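Local coordinates for xylulose kinase (Bifidobacterium adolescentis ATCC 15703, PDB 3I8B), which probably catalyses the ATP-dependent phosphorylation of D-xylulose to D-xylulose 5-phosphate, as a member of the FGGY carbohydrate kinase family, at residues 6-12 and 65-71; 267-271 and 468-473. All coordinates share one frame; numbering follows the deposited sequence.

Contact 1 (6-12 and 65-71)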
ATOM      1  N   LEU A   6     -25.175 -12.132   2.059  1.00  9.43           N
ATOM      2  CA  LEU A   6     -24.111 -11.515   2.827  1.00 10.11           C
ATOM      3  C   LEU A   6     -22.769 -11.844   2.179  1.00 12.78           C
ATOM      4  O   LEU A   6     -22.607 -12.912   1.590  1.00  9.93           O
ATOM      5  CB  LEU A   6     -24.120 -12.067   4.254  1.00 10.20           C
ATOM      6  CG  LEU A   6     -25.323 -11.747   5.152  1.00 13.80           C
ATOM      7  CD1 LEU A   6     -25.142 -12.394   6.531  1.00 11.81           C
ATOM      8  CD2 LEU A   6     -25.501 -10.229   5.287  1.00 14.06           C
ATOM      9  N   VAL A   7     -21.825 -10.917   2.287  1.00 11.11           N
ATOM     10  CA  VAL A   7     -20.429 -11.180   1.966  1.00 12.63           C
ATOM     11  C   VAL A   7     -19.590 -10.826   3.194  1.00 14.01           C
ATOM     12  O   VAL A   7     -20.103 -10.286   4.194  1.00 12.68           O
ATOM     13  CB  VAL A   7     -19.915 -10.373   0.733  1.00  9.80           C
ATOM     14  CG1 VAL A   7     -20.652 -10.782  -0.541  1.00 11.74           C
ATOM     15  CG2 VAL A   7     -20.047  -8.891   0.974  1.00 11.46           C
ATOM     16  N   ALA A   8     -18.298 -11.128   3.125  1.00  9.99           N
ATOM     17  CA  ALA A   8     -17.409 -10.811   4.232  1.00 10.01           C
ATOM     18  C   ALA A   8     -16.143 -10.197   3.676  1.00  9.33           C
ATOM     19  O   ALA A   8     -15.541 -10.729   2.741  1.00  8.87           O
ATOM     20  CB  ALA A   8     -17.096 -12.051   5.036  1.00  9.44           C
ATOM     21  N   GLY A   9     -15.768  -9.053   4.231  1.00  8.61           N
ATOM     22  CA  GLY A   9     -14.515  -8.410   3.891  1.00  8.92           C
ATOM     23  C   GLY A   9     -13.577  -8.652   5.050  1.00  9.49           C
ATOM     24  O   GLY A   9     -13.898  -8.340   6.208  1.00  8.72           O
ATOM     25  N   VAL A  10     -12.431  -9.249   4.748  1.00  9.57           N
ATOM     26  CA  VAL A  10     -11.407  -9.486   5.752  1.00  9.35           C
ATOM     27  C   VAL A  10     -10.274  -8.501   5.527  1.00 12.33           C
ATOM     28  O   VAL A  10      -9.832  -8.290   4.384  1.00  9.58           O
ATOM     29  CB  VAL A  10     -10.859 -10.930   5.699  1.00  8.83           C
ATOM     30  CG1 VAL A  10      -9.847 -11.150   6.801  1.00  8.09           C
ATOM     31  CG2 VAL A  10     -11.996 -11.941   5.816  1.00  9.87           C
ATOM     32  N   ASP A  11      -9.829  -7.888   6.620  1.00  9.29           N
ATOM     33  CA  ASP A  11      -8.697  -6.979   6.606  1.00 12.47           C
ATOM     34  C   ASP A  11      -7.612  -7.523   7.546  1.00 11.36           C
ATOM     35  O   ASP A  11      -7.699  -7.390   8.767  1.00 10.41           O
ATOM     36  CB  ASP A  11      -9.147  -5.582   7.028  1.00 12.12           C
ATOM     37  CG  ASP A  11      -7.984  -4.643   7.305  1.00 16.79           C
ATOM     38  OD1 ASP A  11      -6.829  -4.981   6.968  1.00 17.07           O
ATOM     39  OD2 ASP A  11      -8.231  -3.549   7.858  1.00 19.98           O
ATOM     40  N   THR A  12      -6.617  -8.189   6.978  1.00  8.10           N
ATOM     41  CA  THR A  12      -5.508  -8.662   7.799  1.00  9.71           C
ATOM     42  C   THR A  12      -4.347  -7.662   7.665  1.00 11.33           C
ATOM     43  O   THR A  12      -3.640  -7.631   6.663  1.00  8.67           O
ATOM     44  CB  THR A  12      -5.124 -10.111   7.448  1.00  8.25           C
ATOM     45  OG1 THR A  12      -4.119 -10.582   8.350  1.00 10.70           O
ATOM     46  CG2 THR A  12      -4.622 -10.234   5.991  1.00 11.73           C
ATOM     47  N   VAL A  65     -22.437 -16.778   4.770  1.00  9.87           N
ATOM     48  CA  VAL A  65     -21.738 -15.874   3.869  1.00  9.78           C
ATOM     49  C   VAL A  65     -21.485 -16.519   2.499  1.00 11.37           C
ATOM     50  O   VAL A  65     -21.029 -17.661   2.421  1.00 10.31           O
ATOM     51  CB  VAL A  65     -20.424 -15.365   4.520  1.00 13.08           C
ATOM     52  CG1 VAL A  65     -19.611 -14.555   3.543  1.00  8.84           C
ATOM     53  CG2 VAL A  65     -20.753 -14.546   5.778  1.00 12.09           C
ATOM     54  N   SER A  66     -21.782 -15.760   1.437  1.00 11.35           N
ATOM     55  CA  SER A  66     -21.762 -16.230   0.044  1.00 13.07           C
ATOM     56  C   SER A  66     -20.480 -15.915  -0.752  1.00 10.34           C
ATOM     57  O   SER A  66     -20.196 -16.550  -1.769  1.00  9.36           O
ATOM     58  CB  SER A  66     -22.968 -15.652  -0.698  1.00 12.33           C
ATOM     59  OG  SER A  66     -24.171 -16.236  -0.231  1.00 10.30           O
ATOM     60  N   ALA A  67     -19.718 -14.924  -0.305  1.00 12.55           N
ATOM     61  CA  ALA A  67     -18.417 -14.640  -0.915  1.00 11.28           C
ATOM     62  C   ALA A  67     -17.564 -13.900   0.096  1.00 10.36           C
ATOM     63  O   ALA A  67     -18.094 -13.199   0.952  1.00  8.48           O
ATOM     64  CB  ALA A  67     -18.579 -13.815  -2.182  1.00  8.71           C
ATOM     65  N   LEU A  68     -16.243 -14.064  -0.013  1.00 10.44           N
ATOM     66  CA  LEU A  68     -15.313 -13.471   0.932  1.00  9.95           C
ATOM     67  C   LEU A  68     -14.047 -13.016   0.192  1.00 10.06           C
ATOM     68  O   LEU A  68     -13.608 -13.675  -0.760  1.00  8.83           O
ATOM     69  CB  LEU A  68     -14.967 -14.500   2.013  1.00 10.34           C
ATOM     70  CG  LEU A  68     -13.938 -14.168   3.095  1.00  9.70           C
ATOM     71  CD1 LEU A  68     -14.274 -14.966   4.354  1.00 10.78           C
ATOM     72  CD2 LEU A  68     -12.486 -14.441   2.664  1.00  8.68           C
ATOM     73  N   ALA A  69     -13.490 -11.885   0.624  1.00 10.98           N
ATOM     74  CA  ALA A  69     -12.218 -11.376   0.100  1.00 11.64           C
ATOM     75  C   ALA A  69     -11.317 -10.920   1.231  1.00 12.09           C
ATOM     76  O   ALA A  69     -11.787 -10.368   2.231  1.00 10.69           O
ATOM     77  CB  ALA A  69     -12.445 -10.217  -0.851  1.00  7.77           C
ATOM     78  N   VAL A  70     -10.015 -11.129   1.062  1.00 10.23           N
ATOM     79  CA  VAL A  70      -9.048 -10.696   2.058  1.00  8.32           C
ATOM     80  C   VAL A  70      -8.203  -9.540   1.530  1.00  8.41           C
ATOM     81  O   VAL A  70      -7.538  -9.660   0.503  1.00  8.20           O
ATOM     82  CB  VAL A  70      -8.122 -11.840   2.464  1.00  7.21           C
ATOM     83  CG1 VAL A  70      -7.133 -11.373   3.516  1.00  7.32           C
ATOM     84  CG2 VAL A  70      -8.934 -13.009   2.963  1.00  6.57           C
ATOM     85  N   GLY A  71      -8.256  -8.409   2.222  1.00  8.50           N
ATOM     86  CA  GLY A  71      -7.347  -7.313   1.957  1.00  7.77           C
ATOM     87  C   GLY A  71      -6.194  -7.478   2.933  1.00 10.06           C
ATOM     88  O   GLY A  71      -6.427  -7.758   4.106  1.00  9.47           O
TER
HETATM   89  O   HOH W   1     -25.290 -14.986   1.909  1.00  9.33           O
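V10 is gripped on both polar atoms by the neighbouring strand: its N-H reaches A69 O at 2.8 Å and its carbonyl O receives G71 N at 2.7 Å, both nearly straight. The same parallel pattern gives A8 bonds to A67 O and A69 N, and ends with T12 N donating to G71 O. Over one surface the side chains of A8, V10, L68 and V70 mesh. With V10 CG2 anti to the carbonyl carbon (CG1 anti to N, chi1 -177°), that methyl settles against the branch of L68, 4.0 Å from its CG, and V10 CB meets V70 CG2. T12 continues the seam, its CG2 lying 3.7 Å from V70 CG1. Beta-branched valines suit such extended backbone, while the small A8 lets L68 CD1 come close; helix 167-175 covers L68 and V70.

These are the first and fourth strands of the 3-2-1-4-5 sheet of the actin-like ATPase fold, in which strand 6-12 also pairs antiparallel with strand 16-23. The other surface carries V7, A67, A69 and D11, with G9 presenting bare backbone among them; V7, A69 and D11 touch helix 460-474. D11, predicted to be important for activity, stands about 5 Å, side chain to side chain, from D274, the predicted proton acceptor.

Toward the start of the pair the fit slackens. The chain turns a corner at S66, and though S66 N still donates to L6 O (170° at the hydrogen), A67 N is buried without a partner. V65 CG1 tucks 3.9 Å from A8 CB, whereas V65 CG2 comes no nearer than 4.5 Å to L6 CB. Here, at the partly exposed S66, a water links the two segments, accepting from L6 N at 2.9 Å and hydrogen-bonding S66 OG.

Contact 2 (267-271 and 468-473)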
ATOM      1  N   LEU A 267     -17.794 -18.413  -2.216  1.00  7.54           N
ATOM      2  CA  LEU A 267     -16.723 -18.231  -3.185  1.00 13.67           C
ATOM      3  C   LEU A 267     -15.646 -17.316  -2.626  1.00 10.76           C
ATOM      4  O   LEU A 267     -15.868 -16.590  -1.657  1.00 10.46           O
ATOM      5  CB  LEU A 267     -17.248 -17.714  -4.528  1.00 13.49           C
ATOM      6  CG  LEU A 267     -17.954 -16.372  -4.643  1.00 15.43           C
ATOM      7  CD1 LEU A 267     -16.943 -15.229  -4.726  1.00 16.42           C
ATOM      8  CD2 LEU A 267     -18.821 -16.397  -5.899  1.00 14.80           C
ATOM      9  N   LEU A 268     -14.471 -17.366  -3.228  1.00 10.03           N
ATOM     10  CA  LEU A 268     -13.383 -16.503  -2.800  1.00 10.33           C
ATOM     11  C   LEU A 268     -13.103 -15.516  -3.916  1.00  9.74           C
ATOM     12  O   LEU A 268     -12.905 -15.910  -5.071  1.00 10.67           O
ATOM     13  CB  LEU A 268     -12.131 -17.322  -2.450  1.00  5.72           C
ATOM     14  CG  LEU A 268     -12.263 -18.291  -1.264  1.00  9.08           C
ATOM     15  CD1 LEU A 268     -11.044 -19.244  -1.126  1.00  5.90           C
ATOM     16  CD2 LEU A 268     -12.502 -17.516   0.047  1.00  7.98           C
ATOM     17  N   ALA A 269     -13.129 -14.234  -3.574  1.00  8.03           N
ATOM     18  CA  ALA A 269     -12.740 -13.176  -4.499  1.00  9.78           C
ATOM     19  C   ALA A 269     -11.214 -13.038  -4.469  1.00 10.50           C
ATOM     20  O   ALA A 269     -10.564 -13.606  -3.595  1.00  9.58           O
ATOM     21  CB  ALA A 269     -13.430 -11.853  -4.122  1.00 10.37           C
ATOM     22  N   PRO A 270     -10.636 -12.311  -5.441  1.00 10.39           N
ATOM     23  CA  PRO A 270      -9.178 -12.333  -5.568  1.00  8.97           C
ATOM     24  C   PRO A 270      -8.435 -11.749  -4.359  1.00  9.90           C
ATOM     25  O   PRO A 270      -7.283 -12.113  -4.140  1.00  7.70           O
ATOM     26  CB  PRO A 270      -8.928 -11.477  -6.806  1.00  9.27           C
ATOM     27  CG  PRO A 270     -10.172 -11.654  -7.626  1.00 10.97           C
ATOM     28  CD  PRO A 270     -11.280 -11.674  -6.606  1.00  9.27           C
ATOM     29  N   GLY A 271      -9.084 -10.884  -3.585  1.00  8.37           N
ATOM     30  CA  GLY A 271      -8.417 -10.204  -2.485  1.00  8.27           C
ATOM     31  C   GLY A 271      -7.536  -9.077  -3.021  1.00  9.42           C
ATOM     32  O   GLY A 271      -7.648  -8.694  -4.195  1.00  9.63           O
ATOM     33  N   GLN A 468     -15.487  -6.068  -3.099  1.00  8.59           N
ATOM     34  CA  GLN A 468     -14.935  -6.894  -4.163  1.00  9.95           C
ATOM     35  C   GLN A 468     -15.589  -8.265  -4.172  1.00  9.29           C
ATOM     36  O   GLN A 468     -15.852  -8.826  -5.236  1.00 11.37           O
ATOM     37  CB  GLN A 468     -13.417  -7.032  -4.025  1.00  9.83           C
ATOM     38  CG  GLN A 468     -12.774  -7.903  -5.117  1.00  7.81           C
ATOM     39  CD  GLN A 468     -11.401  -8.422  -4.686  1.00  9.92           C
ATOM     40  OE1 GLN A 468     -11.299  -9.258  -3.789  1.00  8.21           O
ATOM     41  NE2 GLN A 468     -10.341  -7.918  -5.326  1.00  8.44           N
ATOM     42  N   ALA A 469     -15.841  -8.811  -2.990  1.00 10.39           N
ATOM     43  CA  ALA A 469     -16.541 -10.096  -2.901  1.00 10.57           C
ATOM     44  C   ALA A 469     -17.970  -9.964  -3.449  1.00 10.60           C
ATOM     45  O   ALA A 469     -18.451 -10.839  -4.176  1.00 10.16           O
ATOM     46  CB  ALA A 469     -16.561 -10.602  -1.466  1.00  6.54           C
ATOM     47  N   ALA A 470     -18.645  -8.869  -3.102  1.00 12.06           N
ATOM     48  CA  ALA A 470     -19.983  -8.611  -3.651  1.00 10.18           C
ATOM     49  C   ALA A 470     -19.947  -8.400  -5.177  1.00 10.49           C
ATOM     50  O   ALA A 470     -20.829  -8.857  -5.915  1.00 10.62           O
ATOM     51  CB  ALA A 470     -20.632  -7.436  -2.949  1.00  9.97           C
ATOM     52  N   TRP A 471     -18.915  -7.728  -5.653  1.00 10.76           N
ATOM     53  CA  TRP A 471     -18.707  -7.540  -7.089  1.00 10.34           C
ATOM     54  C   TRP A 471     -18.594  -8.883  -7.825  1.00 12.50           C
ATOM     55  O   TRP A 471     -19.302  -9.124  -8.814  1.00 12.34           O
ATOM     56  CB  TRP A 471     -17.445  -6.697  -7.304  1.00 10.82           C
ATOM     57  CG  TRP A 471     -17.183  -6.229  -8.725  1.00 12.69           C
ATOM     58  CD1 TRP A 471     -18.013  -6.336  -9.812  1.00 14.73           C
ATOM     59  CD2 TRP A 471     -16.018  -5.525  -9.178  1.00 13.58           C
ATOM     60  NE1 TRP A 471     -17.419  -5.759 -10.921  1.00 14.96           N
ATOM     61  CE2 TRP A 471     -16.196  -5.251 -10.550  1.00 18.20           C
ATOM     62  CE3 TRP A 471     -14.842  -5.104  -8.551  1.00 17.13           C
ATOM     63  CZ2 TRP A 471     -15.229  -4.574 -11.307  1.00 19.59           C
ATOM     64  CZ3 TRP A 471     -13.882  -4.443  -9.300  1.00 15.02           C
ATOM     65  CH2 TRP A 471     -14.083  -4.182 -10.666  1.00 15.96           C
ATOM     66  N   VAL A 472     -17.714  -9.754  -7.341  1.00 10.58           N
ATOM     67  CA  VAL A 472     -17.524 -11.079  -7.933  1.00 10.07           C
ATOM     68  C   VAL A 472     -18.827 -11.895  -7.857  1.00 11.05           C
ATOM     69  O   VAL A 472     -19.268 -12.491  -8.843  1.00 13.30           O
ATOM     70  CB  VAL A 472     -16.375 -11.866  -7.234  1.00  9.85           C
ATOM     71  CG1 VAL A 472     -16.290 -13.277  -7.788  1.00 10.97           C
ATOM     72  CG2 VAL A 472     -15.038 -11.130  -7.411  1.00 12.13           C
ATOM     73  N   LEU A 473     -19.441 -11.908  -6.683  1.00 11.18           N
ATOM     74  CA  LEU A 473     -20.685 -12.638  -6.486  1.00 12.87           C
ATOM     75  C   LEU A 473     -21.788 -12.190  -7.449  1.00 12.70           C
ATOM     76  O   LEU A 473     -22.579 -13.013  -7.904  1.00 11.38           O
ATOM     77  CB  LEU A 473     -21.150 -12.497  -5.035  1.00 10.45           C
ATOM     78  CG  LEU A 473     -22.471 -13.139  -4.601  1.00 14.55           C
ATOM     79  CD1 LEU A 473     -22.512 -14.657  -4.877  1.00 12.55           C
ATOM     80  CD2 LEU A 473     -22.716 -12.854  -3.131  1.00 11.87           C
TER
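The amide of Q468 has the ring of P270 over one face, with P270 CD 3.8 Å from Q468 CD, while its polar edge is turned to G271. Q468 OE1 takes the N-H of G271 at 2.8 Å, somewhat bent (141°), and NE2 gives a straighter bond to G271 O, which lies nearly in the amide plane although NE2 sits above the plane of that carbonyl. With CG anti to the backbone N (chi1 180°) and the chain extended, the amide reaches from the helix to this backbone. A leucine in its place would probably leave both polar groups of G271 without their mates. Glycine suits the site because phi is positive, 77°.

Beside the amide, A269 CB touches both Q468 OE1 and V472 CG2, 3.7 Å from the latter; its single methyl can sit this near the helix backbone, 3.8 Å from A469 CA. V472 CG1 meets L267 CD1 at 3.7 Å, and L473 adds a looser apolar edge. Thus helix 460-474 lies against strand 267-273, an edge strand of its sheet, and also touches strands 65-72 and 6-12, with V472 reaching A248 and P270 touching D195 of strand 193-195.

From the N terminus, the chain leaves strand 6-12, forms strands 16-23 and 29-36 and helix 46-58, and returns at 65-71, where contact 1 closes a loop of 52 residues. Contact 2 opens only later: strand 267-273 joins the same sheet beside 65-72, and 196 residues follow, including most strands of the second sheet, before helix 460-474 comes back. The two loops are therefore in series, neither nesting nor crossing. They meet at L68, whose N and O probably hydrogen-bond L267 O and A269 N, and at A69 CB, 3.3 Å from Q468 OE1. Contact 1 builds the sheet; contact 2 brings a late helix onto its face.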